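Local coordinates for uncharacterized protein (Bacteroides cellulosilyticus, PDB 5JVK) that belongs to glycoside hydrolase family 39 and probably hydrolyses O-glycosidic bonds in carbohydrates, as a gut symbiont's enzyme, at residues T295-Y300 with V428-A433; V310-V315 with A358-L363; S404-A409 with D470-E475; A412-N417 with T440-A445. All coordinates share one frame; numbering follows the deposited sequence.

Interaction 1: residues T295-Y300 with V428-A433; sequences TPDFGY and VNKVLA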
loop_
_atom_site.group_PDB
_atom_site.type_symbol
_atom_site.label_atom_id
_atom_site.label_comp_id
_atom_site.label_asym_id
_atom_site.label_seq_id
_atom_site.Cartn_x
_atom_site.Cartn_y
_atom_site.Cartn_z
ATOM N N THR A 295 -9.130 -8.195 -11.515
ATOM C CA THR A 295 -8.961 -6.741 -11.565
ATOM C C THR A 295 -9.697 -6.065 -10.399
ATOM O O THR A 295 -10.663 -6.618 -9.873
ATOM C CB THR A 295 -9.513 -6.122 -12.872
ATOM O OG1 THR A 295 -10.930 -6.331 -12.951
ATOM C CG2 THR A 295 -8.837 -6.710 -14.101
ATOM N N PRO A 296 -9.247 -4.862 -9.998
ATOM C CA PRO A 296 -10.041 -4.066 -9.067
ATOM C C PRO A 296 -11.283 -3.450 -9.720
ATOM O O PRO A 296 -12.217 -3.088 -9.014
ATOM C CB PRO A 296 -9.068 -2.972 -8.627
ATOM C CG PRO A 296 -8.159 -2.805 -9.792
ATOM C CD PRO A 296 -7.988 -4.184 -10.361
ATOM N N ASP A 297 -11.281 -3.324 -11.048
ATOM C CA ASP A 297 -12.417 -2.781 -11.800
ATOM C C ASP A 297 -13.650 -3.669 -11.671
ATOM O O ASP A 297 -14.723 -3.196 -11.285
ATOM C CB ASP A 297 -12.074 -2.637 -13.291
ATOM C CG ASP A 297 -10.870 -1.734 -13.545
ATOM O OD1 ASP A 297 -11.019 -0.709 -14.245
ATOM O OD2 ASP A 297 -9.771 -2.066 -13.048
ATOM N N PHE A 298 -13.482 -4.952 -12.001
ATOM C CA PHE A 298 -14.588 -5.919 -12.055
ATOM C C PHE A 298 -14.602 -6.960 -10.932
ATOM O O PHE A 298 -15.677 -7.464 -10.590
ATOM C CB PHE A 298 -14.589 -6.643 -13.401
ATOM C CG PHE A 298 -14.611 -5.729 -14.596
ATOM C CD1 PHE A 298 -15.453 -4.615 -14.645
ATOM C CD2 PHE A 298 -13.812 -6.006 -15.702
ATOM C CE1 PHE A 298 -15.473 -3.790 -15.762
ATOM C CE2 PHE A 298 -13.832 -5.184 -16.820
ATOM C CZ PHE A 298 -14.661 -4.073 -16.850
ATOM N N GLY A 299 -13.439 -7.300 -10.374
ATOM C CA GLY A 299 -13.365 -8.195 -9.214
ATOM C C GLY A 299 -13.979 -9.574 -9.418
ATOM O O GLY A 299 -13.747 -10.209 -10.447
ATOM N N TYR A 300 -14.765 -10.032 -8.442
ATOM C CA TYR A 300 -15.393 -11.357 -8.490
ATOM C C TYR A 300 -16.834 -11.350 -7.975
ATOM O O TYR A 300 -17.229 -10.476 -7.203
ATOM C CB TYR A 300 -14.558 -12.378 -7.703
ATOM C CG TYR A 300 -14.564 -12.168 -6.206
ATOM C CD1 TYR A 300 -13.723 -11.229 -5.608
ATOM C CD2 TYR A 300 -15.412 -12.910 -5.380
ATOM C CE1 TYR A 300 -13.726 -11.034 -4.232
ATOM C CE2 TYR A 300 -15.426 -12.721 -4.004
ATOM C CZ TYR A 300 -14.582 -11.783 -3.433
ATOM O OH TYR A 300 -14.596 -11.596 -2.069
ATOM N N VAL A 428 -15.228 -0.968 -20.107
ATOM C CA VAL A 428 -14.027 -1.708 -20.506
ATOM C C VAL A 428 -12.799 -0.794 -20.471
ATOM O O VAL A 428 -11.747 -1.191 -19.966
ATOM C CB VAL A 428 -14.205 -2.352 -21.906
ATOM C CG1 VAL A 428 -12.888 -2.875 -22.470
ATOM C CG2 VAL A 428 -15.214 -3.489 -21.830
ATOM N N ASN A 429 -12.952 0.414 -21.011
ATOM C CA ASN A 429 -11.929 1.461 -20.946
ATOM C C ASN A 429 -12.361 2.535 -19.951
ATOM O O ASN A 429 -13.555 2.781 -19.781
ATOM C CB ASN A 429 -11.720 2.082 -22.330
ATOM C CG ASN A 429 -11.342 1.052 -23.382
ATOM O OD1 ASN A 429 -10.513 0.179 -23.137
ATOM N ND2 ASN A 429 -11.951 1.148 -24.555
ATOM N N LYS A 430 -11.385 3.163 -19.298
ATOM C CA LYS A 430 -11.630 4.211 -18.305
ATOM C C LYS A 430 -10.864 5.456 -18.689
ATOM O O LYS A 430 -9.689 5.366 -19.023
ATOM C CB LYS A 430 -11.153 3.770 -16.915
ATOM C CG LYS A 430 -12.239 3.320 -15.952
ATOM C CD LYS A 430 -12.633 1.874 -16.165
ATOM C CE LYS A 430 -13.375 1.334 -14.958
ATOM N NZ LYS A 430 -13.775 -0.080 -15.177
ATOM N N VAL A 431 -11.531 6.607 -18.640
ATOM C CA VAL A 431 -10.872 7.914 -18.699
ATOM C C VAL A 431 -11.480 8.769 -17.588
ATOM O O VAL A 431 -12.670 9.083 -17.628
ATOM C CB VAL A 431 -11.034 8.607 -20.071
ATOM C CG1 VAL A 431 -10.261 9.925 -20.098
ATOM C CG2 VAL A 431 -10.545 7.696 -21.193
ATOM N N LEU A 432 -10.661 9.125 -16.601
ATOM C CA LEU A 432 -11.125 9.774 -15.375
ATOM C C LEU A 432 -10.358 11.069 -15.157
ATOM O O LEU A 432 -9.161 11.122 -15.422
ATOM C CB LEU A 432 -10.895 8.851 -14.175
ATOM C CG LEU A 432 -11.320 7.387 -14.289
ATOM C CD1 LEU A 432 -10.800 6.599 -13.098
ATOM C CD2 LEU A 432 -12.831 7.277 -14.399
ATOM N N ALA A 433 -11.050 12.097 -14.664
ATOM C CA ALA A 433 -10.446 13.405 -14.381
ATOM C C ALA A 433 -10.368 13.650 -12.875
ATOM O O ALA A 433 -11.322 13.378 -12.145
ATOM C CB ALA A 433 -11.252 14.508 -15.045
#
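D297 and K430 form a salt bridge across this contact, K430 NZ lying 3.0 Å from D297 OD1. The ammonium group uses the anti lone pair of that oxygen, the one turned away from OD2, and the two side chains arrive from opposite directions. K430 reaches the carboxylate by a chain bent at its second torsion (chi2 83°) and extended beyond it, and its CE also lies close to OD1, at 3.2 Å. The ring of F298 runs past the lysine the opposite way, with CE1 4.1 Å from K430 NZ, while its edge points at the backbone of V428, CZ lying 4.4 Å from V428 CA.

Further out, G427 O takes a second bond from the ammonium group, W446 NE1 donates to D297 OD1, and R359 forms a salt bridge with D297 OD2. The turn carrying the aspartate is held by an ST motif, F298 N donating to T295 OG1 at 3.1 Å with an N-H...O angle of 164°. Were K430 replaced by alanine, D297 OD1 would probably lose its charged partner and G427 O the ammonium, leaving R359 as the carboxylate's salt-bridge partner. With a cation at each carboxylate oxygen, D297 is likely to stay ionised, and its charge ties the loop after barrel strand 284-287 to the start of strand 429-436 in the C-terminal sheet.

Interaction 2: residues V310-V315 with A358-L363; sequences VNIPTV and ARTYLL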
loop_
_atom_site.group_PDB
_atom_site.type_symbol
_atom_site.label_atom_id
_atom_site.label_comp_id
_atom_site.label_asym_id
_atom_site.label_seq_id
_atom_site.Cartn_x
_atom_site.Cartn_y
_atom_site.Cartn_z
ATOM N N VAL A 310 -18.070 -8.047 -6.081
ATOM C CA VAL A 310 -17.076 -7.496 -5.157
ATOM C C VAL A 310 -15.950 -6.852 -5.960
ATOM O O VAL A 310 -14.991 -7.518 -6.340
ATOM C CB VAL A 310 -16.516 -8.568 -4.192
ATOM C CG1 VAL A 310 -15.490 -7.963 -3.237
ATOM C CG2 VAL A 310 -17.650 -9.214 -3.411
ATOM N N ASN A 311 -16.104 -5.559 -6.234
ATOM C CA ASN A 311 -15.055 -4.731 -6.840
ATOM C C ASN A 311 -15.059 -3.344 -6.204
ATOM O O ASN A 311 -15.969 -3.024 -5.446
ATOM C CB ASN A 311 -15.207 -4.651 -8.368
ATOM C CG ASN A 311 -16.621 -4.312 -8.825
ATOM O OD1 ASN A 311 -17.193 -3.289 -8.445
ATOM N ND2 ASN A 311 -17.177 -5.163 -9.680
ATOM N N ILE A 312 -14.049 -2.530 -6.500
ATOM C CA ILE A 312 -13.934 -1.199 -5.888
ATOM C C ILE A 312 -15.110 -0.276 -6.254
ATOM O O ILE A 312 -15.658 0.371 -5.366
ATOM C CB ILE A 312 -12.567 -0.522 -6.177
ATOM C CG1 ILE A 312 -11.450 -1.284 -5.456
ATOM C CG2 ILE A 312 -12.576 0.940 -5.734
ATOM C CD1 ILE A 312 -10.048 -0.810 -5.778
ATOM N N PRO A 313 -15.508 -0.218 -7.541
ATOM C CA PRO A 313 -16.655 0.640 -7.888
ATOM C C PRO A 313 -18.006 0.259 -7.252
ATOM O O PRO A 313 -18.884 1.116 -7.145
ATOM C CB PRO A 313 -16.729 0.524 -9.414
ATOM C CG PRO A 313 -15.345 0.167 -9.830
ATOM C CD PRO A 313 -14.842 -0.739 -8.749
ATOM N N THR A 314 -18.171 -0.999 -6.845
ATOM C CA THR A 314 -19.377 -1.444 -6.144
ATOM C C THR A 314 -19.226 -1.335 -4.632
ATOM O O THR A 314 -20.117 -0.818 -3.957
ATOM C CB THR A 314 -19.714 -2.905 -6.495
ATOM O OG1 THR A 314 -19.862 -3.032 -7.913
ATOM C CG2 THR A 314 -21.002 -3.355 -5.814
ATOM N N VAL A 315 -18.108 -1.835 -4.109
ATOM C CA VAL A 315 -17.880 -1.914 -2.660
ATOM C C VAL A 315 -17.707 -0.536 -2.000
ATOM O O VAL A 315 -18.259 -0.303 -0.920
ATOM C CB VAL A 315 -16.668 -2.823 -2.328
ATOM C CG1 VAL A 315 -16.305 -2.765 -0.843
ATOM C CG2 VAL A 315 -16.949 -4.263 -2.740
ATOM N N ALA A 358 -1.893 0.703 -9.039
ATOM C CA ALA A 358 -2.238 2.046 -9.511
ATOM C C ALA A 358 -3.744 2.207 -9.658
ATOM O O ALA A 358 -4.309 3.214 -9.233
ATOM C CB ALA A 358 -1.555 2.337 -10.839
ATOM N N ARG A 359 -4.379 1.201 -10.255
ATOM C CA ARG A 359 -5.825 1.201 -10.466
ATOM C C ARG A 359 -6.630 1.189 -9.166
ATOM O O ARG A 359 -7.676 1.838 -9.085
ATOM C CB ARG A 359 -6.235 0.048 -11.398
ATOM C CG ARG A 359 -6.004 0.409 -12.853
ATOM C CD ARG A 359 -5.750 -0.762 -13.784
ATOM N NE ARG A 359 -6.875 -1.683 -13.907
ATOM C CZ ARG A 359 -6.954 -2.667 -14.805
ATOM N NH1 ARG A 359 -5.980 -2.875 -15.694
ATOM N NH2 ARG A 359 -8.024 -3.453 -14.825
ATOM N N THR A 360 -6.134 0.476 -8.153
ATOM C CA THR A 360 -6.753 0.486 -6.819
ATOM C C THR A 360 -6.830 1.898 -6.235
ATOM O O THR A 360 -7.896 2.331 -5.800
ATOM C CB THR A 360 -5.999 -0.431 -5.826
ATOM O OG1 THR A 360 -6.127 -1.790 -6.247
ATOM C CG2 THR A 360 -6.548 -0.304 -4.402
ATOM N N TYR A 361 -5.706 2.605 -6.232
ATOM C CA TYR A 361 -5.654 3.944 -5.635
ATOM C C TYR A 361 -6.367 5.000 -6.483
ATOM O O TYR A 361 -6.959 5.934 -5.937
ATOM C CB TYR A 361 -4.208 4.346 -5.323
ATOM C CG TYR A 361 -3.621 3.537 -4.188
ATOM C CD1 TYR A 361 -4.123 3.663 -2.896
ATOM C CD2 TYR A 361 -2.578 2.636 -4.401
ATOM C CE1 TYR A 361 -3.602 2.924 -1.847
ATOM C CE2 TYR A 361 -2.047 1.889 -3.355
ATOM C CZ TYR A 361 -2.565 2.040 -2.078
ATOM O OH TYR A 361 -2.056 1.313 -1.028
ATOM N N LEU A 362 -6.331 4.836 -7.804
ATOM C CA LEU A 362 -7.085 5.705 -8.710
ATOM C C LEU A 362 -8.593 5.500 -8.563
ATOM O O LEU A 362 -9.339 6.476 -8.471
ATOM C CB LEU A 362 -6.648 5.495 -10.162
ATOM C CG LEU A 362 -5.234 5.995 -10.478
ATOM C CD1 LEU A 362 -4.705 5.372 -11.763
ATOM C CD2 LEU A 362 -5.186 7.513 -10.563
ATOM N N LEU A 363 -9.036 4.244 -8.527
ATOM C CA LEU A 363 -10.455 3.940 -8.287
ATOM C C LEU A 363 -10.901 4.269 -6.851
ATOM O O LEU A 363 -12.038 4.694 -6.640
ATOM C CB LEU A 363 -10.771 2.479 -8.621
ATOM C CG LEU A 363 -10.709 2.099 -10.104
ATOM C CD1 LEU A 363 -10.738 0.586 -10.270
ATOM C CD2 LEU A 363 -11.839 2.737 -10.900
#
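I312, in the first turn of helix 312-325, points its side chain at helix 350-366 and meets L363 and T360 there. From CB the chain forks. The CG2 branch stands anti to the backbone N and packs on L363, with I312 CG2 3.7 Å from L363 CB and nearly as close to the L363 carbonyl carbon. The other branch leaves through CG1, beside the backbone N (chi1 -68°), and runs on extended to CD1. That terminal methyl reaches the helix backbone itself: I312 CD1 sits 3.7 Å from T360 CA and 3.8 Å from the T360 methyl, CG2. The isoleucine and threonine side chains cross at about a right angle, and T360 OG1 is engaged with Y356 O one turn back in its own helix. P313 adds a looser touch, its CG 4.5 Å from L363 CD2.

N311 sets up the helix start as its N-cap. Its OD1 accepts from T314 N at 3.0 Å and from T314 OG1 at 2.7 Å, the hydroxyl tilted 28° from the carbonyl plane, while ND2 donates to F298 O. This apolar seam joins two neighbouring helices on the outside of the (beta/alpha)8 barrel, those following strands 284-287 and 335-341. Around helix 350-366, W446 of the C-terminal sheet packs against L363, and helix 403-415 covers Y361 and L362.

Interaction 3: residues S404-A409 with D470-E475; sequences SYQAAA and DWQGCE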
loop_
_atom_site.group_PDB
_atom_site.type_symbol
_atom_site.label_atom_id
_atom_site.label_comp_id
_atom_site.label_asym_id
_atom_site.label_seq_id
_atom_site.Cartn_x
_atom_site.Cartn_y
_atom_site.Cartn_z
ATOM N N SER A 404 5.681 -3.021 -9.328
ATOM C CA SER A 404 4.647 -2.437 -8.473
ATOM C C SER A 404 5.140 -1.272 -7.615
ATOM O O SER A 404 4.363 -0.365 -7.298
ATOM C CB SER A 404 4.014 -3.512 -7.587
ATOM O OG SER A 404 4.996 -4.181 -6.822
ATOM N N TYR A 405 6.420 -1.300 -7.241
ATOM C CA TYR A 405 7.040 -0.181 -6.538
ATOM C C TYR A 405 7.022 1.083 -7.397
ATOM O O TYR A 405 6.628 2.151 -6.927
ATOM C CB TYR A 405 8.481 -0.508 -6.138
ATOM C CG TYR A 405 9.100 0.568 -5.286
ATOM C CD1 TYR A 405 9.674 1.702 -5.865
ATOM C CD2 TYR A 405 9.089 0.474 -3.898
ATOM C CE1 TYR A 405 10.225 2.704 -5.086
ATOM C CE2 TYR A 405 9.645 1.469 -3.110
ATOM C CZ TYR A 405 10.208 2.583 -3.710
ATOM O OH TYR A 405 10.752 3.571 -2.933
ATOM N N GLN A 406 7.475 0.948 -8.642
ATOM C CA GLN A 406 7.499 2.055 -9.600
ATOM C C GLN A 406 6.094 2.620 -9.801
ATOM O O GLN A 406 5.903 3.837 -9.785
ATOM C CB GLN A 406 8.057 1.586 -10.948
ATOM C CG GLN A 406 8.346 2.703 -11.948
ATOM C CD GLN A 406 9.670 3.412 -11.710
ATOM O OE1 GLN A 406 10.578 2.877 -11.074
ATOM N NE2 GLN A 406 9.786 4.626 -12.240
ATOM N N ALA A 407 5.125 1.729 -9.995
ATOM C CA ALA A 407 3.721 2.119 -10.176
ATOM C C ALA A 407 3.160 2.887 -8.980
ATOM O O ALA A 407 2.394 3.828 -9.163
ATOM C CB ALA A 407 2.864 0.895 -10.462
ATOM N N ALA A 408 3.549 2.485 -7.769
ATOM C CA ALA A 408 3.135 3.167 -6.536
ATOM C C ALA A 408 3.691 4.591 -6.434
ATOM O O ALA A 408 2.960 5.527 -6.104
ATOM C CB ALA A 408 3.554 2.355 -5.317
ATOM N N ALA A 409 4.983 4.746 -6.708
ATOM C CA ALA A 409 5.632 6.059 -6.671
ATOM C C ALA A 409 5.035 7.015 -7.702
ATOM O O ALA A 409 4.776 8.185 -7.397
ATOM C CB ALA A 409 7.132 5.918 -6.890
ATOM N N ASP A 470 3.347 7.963 -18.797
ATOM C CA ASP A 470 2.919 6.556 -18.672
ATOM C C ASP A 470 2.986 6.097 -17.200
ATOM O O ASP A 470 3.315 6.889 -16.317
ATOM C CB ASP A 470 3.720 5.643 -19.626
ATOM C CG ASP A 470 5.171 5.425 -19.195
ATOM O OD1 ASP A 470 5.646 6.085 -18.245
ATOM O OD2 ASP A 470 5.847 4.580 -19.818
ATOM N N TRP A 471 2.690 4.822 -16.950
ATOM C CA TRP A 471 2.727 4.229 -15.592
ATOM C C TRP A 471 4.069 4.359 -14.854
ATOM O O TRP A 471 4.136 4.192 -13.634
ATOM C CB TRP A 471 2.384 2.738 -15.671
ATOM C CG TRP A 471 3.505 1.900 -16.232
ATOM C CD1 TRP A 471 3.825 1.728 -17.544
ATOM C CD2 TRP A 471 4.466 1.143 -15.483
ATOM N NE1 TRP A 471 4.920 0.907 -17.662
ATOM C CE2 TRP A 471 5.335 0.536 -16.412
ATOM C CE3 TRP A 471 4.677 0.924 -14.117
ATOM C CZ2 TRP A 471 6.397 -0.285 -16.020
ATOM C CZ3 TRP A 471 5.734 0.108 -13.728
ATOM C CH2 TRP A 471 6.580 -0.487 -14.678
ATOM N N GLN A 472 5.111 4.657 -15.622
ATOM C CA GLN A 472 6.510 4.525 -15.253
ATOM C C GLN A 472 7.160 5.866 -14.893
ATOM O O GLN A 472 8.270 5.890 -14.350
ATOM C CB GLN A 472 7.222 3.966 -16.484
ATOM C CG GLN A 472 8.257 2.908 -16.233
ATOM C CD GLN A 472 8.819 2.357 -17.532
ATOM O OE1 GLN A 472 8.404 2.740 -18.624
ATOM N NE2 GLN A 472 9.748 1.440 -17.418
ATOM N N GLY A 473 6.479 6.971 -15.215
ATOM C CA GLY A 473 7.056 8.311 -15.149
ATOM C C GLY A 473 7.637 8.803 -16.469
ATOM O O GLY A 473 7.985 9.978 -16.585
ATOM N N CYS A 474 7.737 7.917 -17.461
ATOM C CA CYS A 474 8.310 8.254 -18.764
ATOM C C CYS A 474 7.364 9.174 -19.531
ATOM O O CYS A 474 6.169 8.901 -19.619
ATOM C CB CYS A 474 8.603 6.979 -19.575
ATOM S SG CYS A 474 8.876 7.229 -21.349
ATOM N N GLU A 475 7.905 10.266 -20.069
ATOM C CA GLU A 475 7.122 11.221 -20.848
ATOM C C GLU A 475 7.041 10.774 -22.304
ATOM O O GLU A 475 8.030 10.311 -22.871
ATOM C CB GLU A 475 7.726 12.622 -20.757
ATOM C CG GLU A 475 6.884 13.691 -21.452
ATOM C CD GLU A 475 7.200 15.113 -21.019
ATOM O OE1 GLU A 475 7.850 15.312 -19.966
ATOM O OE2 GLU A 475 6.769 16.043 -21.736
HETATM O O HOH W 1 1.490 4.279 -12.172
#
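The backbone turns sharply at D470-G473, a type I beta turn that brings W471 and Q472 up to the helix at A407 and Q406, the CA atoms of A407 and W471 being 5.9 Å apart. Q406 makes the direct polar link: its NE2 donates to Q472 O over 2.9 Å with an N-H...O angle of 152°, the oxygen lying near the plane of the amide. The bend at its second torsion (chi2 81°) carries the amide over to the turn. On the way, Q406 CB passes 3.9 Å from W471 CZ3, and amide and indole planes stand 82° apart. A407 meets the indole at its edge, CB 4.1 Å from W471 CE3. A water joins the two backbones, donating to A407 O at 3.2 Å and to W471 O at 3.0 Å.

The turn belongs to the connection between strands 466-469 and 475-476 of the C-terminal antiparallel sheet, and D470 shapes it as an Asx turn: its OD1 accepts from Q472 N at 3.0 Å, met from well above the carboxylate plane. G473 follows with a positive phi, at backbone angles where a CB would collide with the carbonyl oxygen of Q472, which favours glycine here. One indole face carries Q472 CG, 3.7 Å above its plane, and Y45 meets W471 edge-to-face. Q406 NE2 also donates to V93 O, on strand 83-94 of the N-terminal sheet.

Interaction 4: residues A412-N417 with T440-A445; sequences ASLLKN and TTFYTA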
loop_
_atom_site.group_PDB
_atom_site.type_symbol
_atom_site.label_atom_id
_atom_site.label_comp_id
_atom_site.label_asym_id
_atom_site.label_seq_id
_atom_site.Cartn_x
_atom_site.Cartn_y
_atom_site.Cartn_z
ATOM N N ALA A 412 1.266 7.854 -6.867
ATOM C CA ALA A 412 1.310 8.781 -5.735
ATOM C C ALA A 412 1.653 10.207 -6.169
ATOM O O ALA A 412 1.024 11.160 -5.706
ATOM C CB ALA A 412 2.315 8.305 -4.697
ATOM N N SER A 413 2.647 10.341 -7.052
ATOM C CA SER A 413 3.099 11.656 -7.538
ATOM C C SER A 413 2.048 12.417 -8.355
ATOM O O SER A 413 2.058 13.648 -8.385
ATOM C CB SER A 413 4.380 11.517 -8.371
ATOM O OG SER A 413 4.103 11.001 -9.660
ATOM N N LEU A 414 1.159 11.680 -9.019
ATOM C CA LEU A 414 0.086 12.271 -9.824
ATOM C C LEU A 414 -1.182 12.539 -9.020
ATOM O O LEU A 414 -1.743 13.625 -9.121
ATOM C CB LEU A 414 -0.222 11.377 -11.028
ATOM C CG LEU A 414 0.799 11.566 -12.162
ATOM C CD1 LEU A 414 1.291 10.247 -12.743
ATOM C CD2 LEU A 414 0.217 12.468 -13.238
ATOM N N LEU A 415 -1.629 11.550 -8.242
ATOM C CA LEU A 415 -2.836 11.678 -7.399
ATOM C C LEU A 415 -2.744 12.821 -6.397
ATOM O O LEU A 415 -3.668 13.625 -6.285
ATOM C CB LEU A 415 -3.117 10.385 -6.614
ATOM C CG LEU A 415 -3.956 9.294 -7.284
ATOM C CD1 LEU A 415 -3.868 7.997 -6.493
ATOM C CD2 LEU A 415 -5.407 9.735 -7.427
ATOM N N LYS A 416 -1.630 12.867 -5.669
ATOM C CA LYS A 416 -1.436 13.807 -4.566
ATOM C C LYS A 416 -2.666 13.770 -3.635
ATOM O O LYS A 416 -3.029 12.695 -3.159
ATOM C CB LYS A 416 -1.131 15.216 -5.101
ATOM C CG LYS A 416 0.086 15.336 -6.005
ATOM C CD LYS A 416 0.324 16.803 -6.346
ATOM C CE LYS A 416 1.565 17.019 -7.193
ATOM N NZ LYS A 416 1.316 16.718 -8.628
ATOM N N ASN A 417 -3.315 14.912 -3.399
ATOM C CA ASN A 417 -4.576 14.961 -2.675
ATOM C C ASN A 417 -5.668 15.608 -3.520
ATOM O O ASN A 417 -6.579 16.250 -2.992
ATOM C CB ASN A 417 -4.357 15.702 -1.362
ATOM C CG ASN A 417 -3.543 14.888 -0.388
ATOM O OD1 ASN A 417 -2.382 15.183 -0.113
ATOM N ND2 ASN A 417 -4.149 13.831 0.116
ATOM N N THR A 440 -9.636 20.790 -13.184
ATOM C CA THR A 440 -8.991 19.514 -13.498
ATOM C C THR A 440 -7.473 19.691 -13.635
ATOM O O THR A 440 -7.019 20.561 -14.378
ATOM C CB THR A 440 -9.580 18.923 -14.797
ATOM O OG1 THR A 440 -10.970 18.642 -14.595
ATOM C CG2 THR A 440 -8.864 17.637 -15.218
ATOM N N THR A 441 -6.707 18.868 -12.915
ATOM C CA THR A 441 -5.236 18.920 -12.929
ATOM C C THR A 441 -4.586 17.777 -13.720
ATOM O O THR A 441 -3.498 17.958 -14.266
ATOM C CB THR A 441 -4.643 18.933 -11.505
ATOM O OG1 THR A 441 -5.004 17.733 -10.809
ATOM C CG2 THR A 441 -5.137 20.147 -10.733
ATOM N N PHE A 442 -5.228 16.607 -13.758
ATOM C CA PHE A 442 -4.804 15.525 -14.649
ATOM C C PHE A 442 -5.942 14.568 -15.004
ATOM O O PHE A 442 -6.966 14.516 -14.313
ATOM C CB PHE A 442 -3.614 14.753 -14.051
ATOM C CG PHE A 442 -3.987 13.782 -12.957
ATOM C CD1 PHE A 442 -4.150 14.214 -11.647
ATOM C CD2 PHE A 442 -4.151 12.429 -13.235
ATOM C CE1 PHE A 442 -4.483 13.319 -10.638
ATOM C CE2 PHE A 442 -4.484 11.532 -12.229
ATOM C CZ PHE A 442 -4.652 11.977 -10.929
ATOM N N TYR A 443 -5.745 13.834 -16.099
ATOM C CA TYR A 443 -6.636 12.753 -16.521
ATOM C C TYR A 443 -5.847 11.459 -16.469
ATOM O O TYR A 443 -4.657 11.463 -16.767
ATOM C CB TYR A 443 -7.142 12.967 -17.952
ATOM C CG TYR A 443 -7.757 14.323 -18.192
ATOM C CD1 TYR A 443 -6.957 15.433 -18.470
ATOM C CD2 TYR A 443 -9.140 14.505 -18.140
ATOM C CE1 TYR A 443 -7.514 16.684 -18.684
ATOM C CE2 TYR A 443 -9.707 15.754 -18.357
ATOM C CZ TYR A 443 -8.890 16.841 -18.623
ATOM O OH TYR A 443 -9.439 18.085 -18.836
ATOM N N THR A 444 -6.499 10.361 -16.091
ATOM C CA THR A 444 -5.882 9.034 -16.162
ATOM C C THR A 444 -6.680 8.162 -17.114
ATOM O O THR A 444 -7.894 8.319 -17.222
ATOM C CB THR A 444 -5.751 8.344 -14.786
ATOM O OG1 THR A 444 -5.032 7.114 -14.944
ATOM C CG2 THR A 444 -7.112 8.055 -14.148
ATOM N N ALA A 445 -5.998 7.248 -17.798
ATOM C CA ALA A 445 -6.649 6.377 -18.771
ATOM C C ALA A 445 -6.023 4.990 -18.795
ATOM O O ALA A 445 -4.802 4.853 -18.774
ATOM C CB ALA A 445 -6.601 7.002 -20.156
#
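F442 turns its ring toward the last turn of helix 403-415, where L414 and L415 receive it in different ways. L414 lies over one face of the ring, its CB above the plane, and its CD2 comes within 4.4 Å of F442 CD2. Its carbonyl is the nearest helix group, L414 O coming down on the same face, near the rim at F442 CE1. L415 arrives obliquely at the far end of the phenyl, with CA 4.0 Å from F442 CZ and CD2 4.2 Å from that same atom. The CB of L415 heads away from the strand, and its CA and CD2 are what touch the end of the ring. The phenylalanine adopts the first torsion that puts CG between the backbone N and the carbonyl carbon (chi1 77°), which carries the ring across to the helix.

Replacing F442 with alanine is likely to leave L414 and L415 without the ring they pack on and to open a gap beneath the helix end. The helix ends just here: K416 leaves helical angles with a positive phi of 49°, and its NZ donates to S413 O at 3.2 Å, nearly in line with the carbonyl bond.

T441 and F442 form a classic beta bulge opposite F434 of strand 429-436, whose ring meets that of F442 with planes about 10° apart. On strand 494-498, at the other side of strand 439-447, Y495 touches both L414 and F442, while Y361 and L362 of helix 350-366 lie against L415, so the contact fills the seam where two helices rest on the C-terminal sheet.

Overall arrangement
Interactions 1, 3 and 4 lie where the barrel side meets the sheets next to it, and interaction 2 joins two barrel helices just behind interaction 1. Interactions 1 and 2 have centres about 7 Å apart and share a salt bridge, with D297 OD2 2.9 Å from R359 NH2. Interaction 4 joins interaction 1 through neighbouring strands, L432 O lying 2.8 Å from T444 N, and meets interaction 2 where L362 CD2 packs 3.8 Å from L415 CD2. Interaction 3 shares helix 403-415 with interaction 4, with centres about 13 Å apart, and extends the border to the N-terminal sheet, about 18 Å between centres from interactions 1 and 2.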